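Local structure of short chain dehydrogenase (Leptospira borgpetersenii serovar Hardjo-bovis, 6UH2) at residues Glu35-Tyr40 against Val57-Asn62; Ser83-Asn88 against Phe133-Glu138. The protein binds NAD+ and probably acts as a short-chain dehydrogenase/reductase, oxidising or reducing at a CH-OH group with the nicotinamide cofactor. All coordinates share one frame; numbering follows the deposited sequence.

Interaction 1: residues Glu35-Tyr40 against Val57-Asn62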
loop_
_atom_site.group_PDB
_atom_site.type_symbol
_atom_site.label_atom_id
_atom_site.label_comp_id
_atom_site.label_asym_id
_atom_site.label_seq_id
_atom_site.Cartn_x
_atom_site.Cartn_y
_atom_site.Cartn_z
ATOM N N GLU B 35 -11.278 13.708 -7.068
ATOM C CA GLU B 35 -9.821 13.775 -7.045
ATOM C C GLU B 35 -9.219 12.633 -7.856
ATOM O O GLU B 35 -8.251 12.830 -8.603
ATOM C CB GLU B 35 -9.315 13.745 -5.598
ATOM C CG GLU B 35 -7.801 13.697 -5.466
ATOM C CD GLU B 35 -7.130 15.034 -5.783
ATOM O OE1 GLU B 35 -7.826 16.065 -5.858
ATOM O OE2 GLU B 35 -5.901 15.043 -5.965
ATOM N N LEU B 36 -9.797 11.438 -7.745
ATOM C CA LEU B 36 -9.277 10.312 -8.515
ATOM C C LEU B 36 -9.492 10.526 -10.007
ATOM O O LEU B 36 -8.612 10.202 -10.808
ATOM C CB LEU B 36 -9.926 8.999 -8.063
ATOM C CG LEU B 36 -9.690 8.561 -6.605
ATOM C CD1 LEU B 36 -10.190 7.130 -6.370
ATOM C CD2 LEU B 36 -8.211 8.679 -6.237
ATOM N N VAL B 37 -10.656 11.049 -10.401
ATOM C CA VAL B 37 -10.894 11.338 -11.818
ATOM C C VAL B 37 -9.853 12.318 -12.339
ATOM O O VAL B 37 -9.204 12.076 -13.362
ATOM C CB VAL B 37 -12.319 11.876 -12.034
ATOM C CG1 VAL B 37 -12.453 12.458 -13.452
ATOM C CG2 VAL B 37 -13.364 10.771 -11.799
ATOM N N GLU B 38 -9.686 13.445 -11.639
ATOM C CA GLU B 38 -8.716 14.446 -12.056
ATOM C C GLU B 38 -7.314 13.853 -12.169
ATOM O O GLU B 38 -6.592 14.140 -13.130
ATOM C CB GLU B 38 -8.730 15.605 -11.059
ATOM C CG GLU B 38 -8.198 16.917 -11.594
ATOM C CD GLU B 38 -8.308 18.028 -10.570
ATOM O OE1 GLU B 38 -7.317 18.277 -9.851
ATOM O OE2 GLU B 38 -9.399 18.634 -10.469
ATOM N N SER B 39 -6.915 13.015 -11.201
ATOM C CA SER B 39 -5.565 12.452 -11.210
ATOM C C SER B 39 -5.360 11.493 -12.379
ATOM O O SER B 39 -4.331 11.546 -13.065
ATOM C CB SER B 39 -5.289 11.747 -9.884
ATOM O OG SER B 39 -5.272 12.687 -8.833
ATOM N N TYR B 40 -6.327 10.607 -12.624
ATOM C CA TYR B 40 -6.198 9.698 -13.755
ATOM C C TYR B 40 -6.184 10.451 -15.080
ATOM O O TYR B 40 -5.409 10.115 -15.981
ATOM C CB TYR B 40 -7.324 8.670 -13.743
ATOM C CG TYR B 40 -7.019 7.447 -12.913
ATOM C CD1 TYR B 40 -6.028 6.548 -13.300
ATOM C CD2 TYR B 40 -7.727 7.184 -11.749
ATOM C CE1 TYR B 40 -5.752 5.407 -12.536
ATOM C CE2 TYR B 40 -7.456 6.061 -10.986
ATOM C CZ TYR B 40 -6.479 5.175 -11.383
ATOM O OH TYR B 40 -6.227 4.057 -10.619
ATOM N N VAL B 57 -17.113 19.789 -11.553
ATOM C CA VAL B 57 -16.062 20.422 -12.333
ATOM C C VAL B 57 -16.256 20.028 -13.786
ATOM O O VAL B 57 -16.609 18.881 -14.080
ATOM C CB VAL B 57 -14.669 19.992 -11.828
ATOM C CG1 VAL B 57 -13.569 20.559 -12.719
ATOM C CG2 VAL B 57 -14.484 20.420 -10.375
ATOM N N ASP B 58 -16.039 20.982 -14.690
ATOM C CA ASP B 58 -15.988 20.706 -16.124
ATOM C C ASP B 58 -14.546 20.357 -16.477
ATOM O O ASP B 58 -13.695 21.240 -16.608
ATOM C CB ASP B 58 -16.484 21.908 -16.923
ATOM C CG ASP B 58 -16.501 21.649 -18.419
ATOM O OD1 ASP B 58 -16.218 20.503 -18.833
ATOM O OD2 ASP B 58 -16.799 22.589 -19.184
ATOM N N TYR B 59 -14.266 19.063 -16.650
ATOM C CA TYR B 59 -12.894 18.657 -16.930
ATOM C C TYR B 59 -12.416 19.081 -18.316
ATOM O O TYR B 59 -11.202 19.106 -18.549
ATOM C CB TYR B 59 -12.752 17.146 -16.757
ATOM C CG TYR B 59 -13.023 16.703 -15.343
ATOM C CD1 TYR B 59 -12.089 16.931 -14.339
ATOM C CD2 TYR B 59 -14.208 16.061 -15.007
ATOM C CE1 TYR B 59 -12.325 16.537 -13.038
ATOM C CE2 TYR B 59 -14.457 15.654 -13.699
ATOM C CZ TYR B 59 -13.511 15.897 -12.720
ATOM O OH TYR B 59 -13.749 15.501 -11.419
ATOM N N LYS B 60 -13.332 19.420 -19.227
ATOM C CA LYS B 60 -12.984 19.899 -20.569
ATOM C C LYS B 60 -12.001 18.946 -21.254
ATOM O O LYS B 60 -10.968 19.348 -21.795
ATOM C CB LYS B 60 -12.423 21.324 -20.508
ATOM N N SER B 61 -12.326 17.658 -21.209
ATOM C CA SER B 61 -11.461 16.629 -21.769
ATOM C C SER B 61 -12.301 15.644 -22.558
ATOM O O SER B 61 -13.284 15.109 -22.033
ATOM C CB SER B 61 -10.697 15.883 -20.673
ATOM O OG SER B 61 -10.105 14.712 -21.202
ATOM N N ASN B 62 -11.904 15.380 -23.803
ATOM C CA ASN B 62 -12.549 14.303 -24.543
ATOM C C ASN B 62 -12.067 12.925 -24.101
ATOM O O ASN B 62 -12.476 11.921 -24.685
ATOM C CB ASN B 62 -12.358 14.480 -26.058
ATOM C CG ASN B 62 -10.901 14.424 -26.497
ATOM O OD1 ASN B 62 -10.002 14.095 -25.718
ATOM N ND2 ASN B 62 -10.664 14.741 -27.772
HETATM O O HOH W 1 -12.243 17.280 -9.818
#

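Interaction 2: residues Ser83-Asn88 against Phe133-Glu138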
loop_
_atom_site.group_PDB
_atom_site.type_symbol
_atom_site.label_atom_id
_atom_site.label_comp_id
_atom_site.label_asym_id
_atom_site.label_seq_id
_atom_site.Cartn_x
_atom_site.Cartn_y
_atom_site.Cartn_z
ATOM N N SER B 83 -23.517 -1.292 -23.641
ATOM C CA SER B 83 -23.063 -0.153 -24.428
ATOM C C SER B 83 -21.543 -0.008 -24.387
ATOM O O SER B 83 -20.920 0.328 -25.402
ATOM C CB SER B 83 -23.749 1.115 -23.925
ATOM O OG SER B 83 -23.228 2.258 -24.565
ATOM N N LEU B 84 -20.926 -0.247 -23.224
ATOM C CA LEU B 84 -19.471 -0.164 -23.127
ATOM C C LEU B 84 -18.805 -1.183 -24.037
ATOM O O LEU B 84 -17.824 -0.869 -24.723
ATOM C CB LEU B 84 -19.016 -0.374 -21.683
ATOM C CG LEU B 84 -19.407 0.711 -20.675
ATOM C CD1 LEU B 84 -18.966 0.333 -19.281
ATOM C CD2 LEU B 84 -18.805 2.045 -21.080
ATOM N N GLU B 85 -19.321 -2.414 -24.056
ATOM C CA GLU B 85 -18.760 -3.428 -24.942
ATOM C C GLU B 85 -18.985 -3.055 -26.404
ATOM O O GLU B 85 -18.071 -3.170 -27.236
ATOM C CB GLU B 85 -19.376 -4.795 -24.621
ATOM C CG GLU B 85 -18.750 -5.941 -25.395
ATOM C CD GLU B 85 -19.359 -7.292 -25.048
ATOM O OE1 GLU B 85 -20.071 -7.389 -24.029
ATOM O OE2 GLU B 85 -19.128 -8.254 -25.810
ATOM N N ASN B 86 -20.196 -2.589 -26.730
ATOM C CA ASN B 86 -20.512 -2.204 -28.099
ATOM C C ASN B 86 -19.581 -1.111 -28.596
ATOM O O ASN B 86 -19.200 -1.099 -29.772
ATOM C CB ASN B 86 -21.962 -1.725 -28.194
ATOM C CG ASN B 86 -22.966 -2.856 -28.099
ATOM O OD1 ASN B 86 -22.602 -4.022 -27.945
ATOM N ND2 ASN B 86 -24.244 -2.508 -28.177
ATOM N N GLN B 87 -19.206 -0.183 -27.715
ATOM C CA GLN B 87 -18.393 0.968 -28.077
ATOM C C GLN B 87 -16.903 0.725 -27.894
ATOM O O GLN B 87 -16.124 1.681 -27.984
ATOM C CB GLN B 87 -18.806 2.188 -27.252
ATOM C CG GLN B 87 -20.227 2.666 -27.469
ATOM C CD GLN B 87 -20.577 3.797 -26.526
ATOM O OE1 GLN B 87 -19.984 4.870 -26.588
ATOM N NE2 GLN B 87 -21.520 3.553 -25.625
ATOM N N ASN B 88 -16.492 -0.513 -27.624
ATOM C CA ASN B 88 -15.092 -0.820 -27.325
ATOM C C ASN B 88 -14.581 0.065 -26.199
ATOM O O ASN B 88 -13.509 0.670 -26.282
ATOM C CB ASN B 88 -14.206 -0.677 -28.565
ATOM C CG ASN B 88 -14.650 -1.566 -29.698
ATOM O OD1 ASN B 88 -14.633 -2.795 -29.583
ATOM N ND2 ASN B 88 -15.052 -0.953 -30.806
ATOM N N PHE B 133 -16.151 -8.577 -13.904
ATOM C CA PHE B 133 -15.529 -9.902 -13.928
ATOM C C PHE B 133 -15.995 -10.724 -15.126
ATOM O O PHE B 133 -15.177 -11.308 -15.845
ATOM C CB PHE B 133 -15.829 -10.652 -12.629
ATOM C CG PHE B 133 -15.319 -12.067 -12.622
ATOM C CD1 PHE B 133 -13.973 -12.330 -12.403
ATOM C CD2 PHE B 133 -16.181 -13.132 -12.850
ATOM C CE1 PHE B 133 -13.501 -13.635 -12.399
ATOM C CE2 PHE B 133 -15.713 -14.436 -12.837
ATOM C CZ PHE B 133 -14.371 -14.685 -12.611
ATOM N N ARG B 134 -17.311 -10.798 -15.343
ATOM C CA ARG B 134 -17.831 -11.589 -16.454
ATOM C C ARG B 134 -17.304 -11.086 -17.796
ATOM O O ARG B 134 -16.941 -11.886 -18.669
ATOM C CB ARG B 134 -19.362 -11.579 -16.426
ATOM C CG ARG B 134 -19.958 -12.411 -15.285
ATOM C CD ARG B 134 -21.491 -12.346 -15.239
ATOM N NE ARG B 134 -22.092 -12.679 -16.522
ATOM C CZ ARG B 134 -22.477 -13.900 -16.882
ATOM N NH1 ARG B 134 -22.331 -14.924 -16.049
ATOM N NH2 ARG B 134 -23.013 -14.096 -18.079
ATOM N N LEU B 135 -17.240 -9.766 -17.976
ATOM C CA LEU B 135 -16.771 -9.219 -19.248
ATOM C C LEU B 135 -15.283 -9.480 -19.452
ATOM O O LEU B 135 -14.863 -9.886 -20.544
ATOM C CB LEU B 135 -17.080 -7.722 -19.313
ATOM C CG LEU B 135 -16.609 -6.926 -20.541
ATOM C CD1 LEU B 135 -17.317 -7.377 -21.832
ATOM C CD2 LEU B 135 -16.792 -5.426 -20.294
ATOM N N TRP B 136 -14.470 -9.252 -18.414
ATOM C CA TRP B 136 -13.031 -9.491 -18.524
ATOM C C TRP B 136 -12.726 -10.960 -18.786
ATOM O O TRP B 136 -11.897 -11.296 -19.643
ATOM C CB TRP B 136 -12.329 -9.044 -17.248
ATOM C CG TRP B 136 -12.232 -7.576 -17.104
ATOM C CD1 TRP B 136 -12.454 -6.634 -18.064
ATOM C CD2 TRP B 136 -11.887 -6.870 -15.915
ATOM N NE1 TRP B 136 -12.267 -5.371 -17.540
ATOM C CE2 TRP B 136 -11.907 -5.491 -16.224
ATOM C CE3 TRP B 136 -11.552 -7.270 -14.617
ATOM C CZ2 TRP B 136 -11.600 -4.506 -15.277
ATOM C CZ3 TRP B 136 -11.259 -6.288 -13.670
ATOM C CH2 TRP B 136 -11.291 -4.926 -14.007
ATOM N N LYS B 137 -13.382 -11.849 -18.038
ATOM C CA LYS B 137 -13.194 -13.285 -18.235
ATOM C C LYS B 137 -13.512 -13.685 -19.669
ATOM O O LYS B 137 -12.825 -14.528 -20.259
ATOM C CB LYS B 137 -14.068 -14.049 -17.236
ATOM C CG LYS B 137 -14.038 -15.569 -17.350
ATOM C CD LYS B 137 -15.021 -16.172 -16.357
ATOM C CE LYS B 137 -15.209 -17.663 -16.575
ATOM N NZ LYS B 137 -16.315 -18.186 -15.729
ATOM N N GLU B 138 -14.533 -13.064 -20.254
ATOM C CA GLU B 138 -14.936 -13.416 -21.608
ATOM C C GLU B 138 -13.953 -12.879 -22.640
ATOM O O GLU B 138 -13.674 -13.543 -23.645
ATOM C CB GLU B 138 -16.341 -12.885 -21.868
ATOM C CG GLU B 138 -16.872 -13.168 -23.245
ATOM C CD GLU B 138 -18.115 -12.373 -23.534
ATOM O OE1 GLU B 138 -19.135 -12.593 -22.846
ATOM O OE2 GLU B 138 -18.067 -11.508 -24.432
HETATM O O HOH W 2 -19.882 -9.782 -22.961
#

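Interaction 1: residues Glu35-Tyr40 against Val57-Asn62
Tyr59 OH and Glu38 share a water that spans the gap between helix and loop. Its oxygen lies 2.8 Å from Tyr59 OH, and it donates to Glu38 OE2 over a longer 3.2 Å. Glu38 suits this place at the edge of the contact, because its long, flexible chain can carry a charge out to the water while its CB stays 4.2 Å from Tyr59 CE1, meeting the ring obliquely. Beneath this polar link lies the apolar core. Val37 CG1 sits over one face of the Tyr59 ring, 4.0 Å from the centroid and 24° off the normal, a CH-pi contact displaced toward the hydroxyl end, where CZ is 3.7 Å away. Swinging CG1 anti to the backbone N (chi1 168°) brings this methyl to the ring, and the two side chains cross at about a right angle. Helix 31-42 starts within what is probably the glycine-rich nucleotide-binding motif of the Rossmann fold, whose residues Val37 touches, along with Val47 of strand 46-51; a compact, branched aliphatic fits so enclosed a position. The segment 57-62 belongs to the loop leading from strand 46-51 to the edge strand 64-68, and tyrosine serves it well, with a broad face for the valine and a hydroxyl for solvent. Val57 CG1 lies more loosely over the opposite face, near the rim, and Phe64 meets the ring too. Tyr59 is the middle residue of an Asx turn, in which Asp58 OD1 accepts from Lys60 N at 3.1 Å.

Interaction 2: residues Ser83-Asn88 against Phe133-Glu138
Van der Waals packing between the two helices sets a methyl of Leu135 against the carboxylate end of Glu85. The methyl CD1 of Leu135 lies 3.5 Å from Glu85 OE1 and 3.8 Å from Glu85 CD; the aliphatic part of the glutamate approaches less closely, with CG at 4.1 Å from the same CD1. Leucine suits the buried side of its helix. Glutamate suits the margin, since its chain, CG anti to the backbone N (chi1 -174°) and extended beyond, reaches across toward helix 111-139 and still delivers its carboxylate to the surface.

The charged contact is between like groups. Glu85 OE2 and Glu138 OE2 stand 3.7 Å apart, their carboxylate planes turned 64° from each other. Such proximity would be expected to raise the proton affinity of one or both, though Lys139 offers Glu85 OE2 a long, weak ion pair that may offset some of the charge.

The contact joins two successive helices, 74-86 and 111-139, that flank the parallel sheet of the Rossmann fold, with strand 93-96 between them in the chain.

Water-mediated bonding adds to the link. One water donates to Glu85 OE1 at 2.6 Å and, weakly, to Glu138 OE2 at 2.9 Å; more acceptors lie within reach than it has protons, so the two bonds need not both be made all the time.

Backbone bonding closes helix 74-86 in a Schellman motif. Asn88, at positive phi (53°), is its C-prime residue, a conformation asparagine tolerates well, with Asn88 N reaching Glu85 O at 3.1 Å and Lys89 N reaching Leu84 O.

A side-chain hydrogen bond, from Trp136 NE1 to Pro91 O, ties helix 111-139 to the segment before strand 93-96.

How the interactions relate
Interactions 1 and 2 follow one another along the chain without touching, their centres about 23 Å apart. Both are partly buried in the same Rossmann domain, but they join different elements, and interaction 2 lies farther from the centre of the chain (about 20 Å against about 15 Å, centre to centre). Interaction 1 ties helix 31-42 to a loop, with Val37 about 10 Å from the bound NAD by its side chain, and an aromatic ring supplies most of the grip. Interaction 2 sets helix against helix well away from the NAD-binding residues, where a leucine packs against a glutamate and two carboxylates stand close together. A water bridges a carboxylate and a tyrosine hydroxyl in the first and, less surely, two carboxylates in the second.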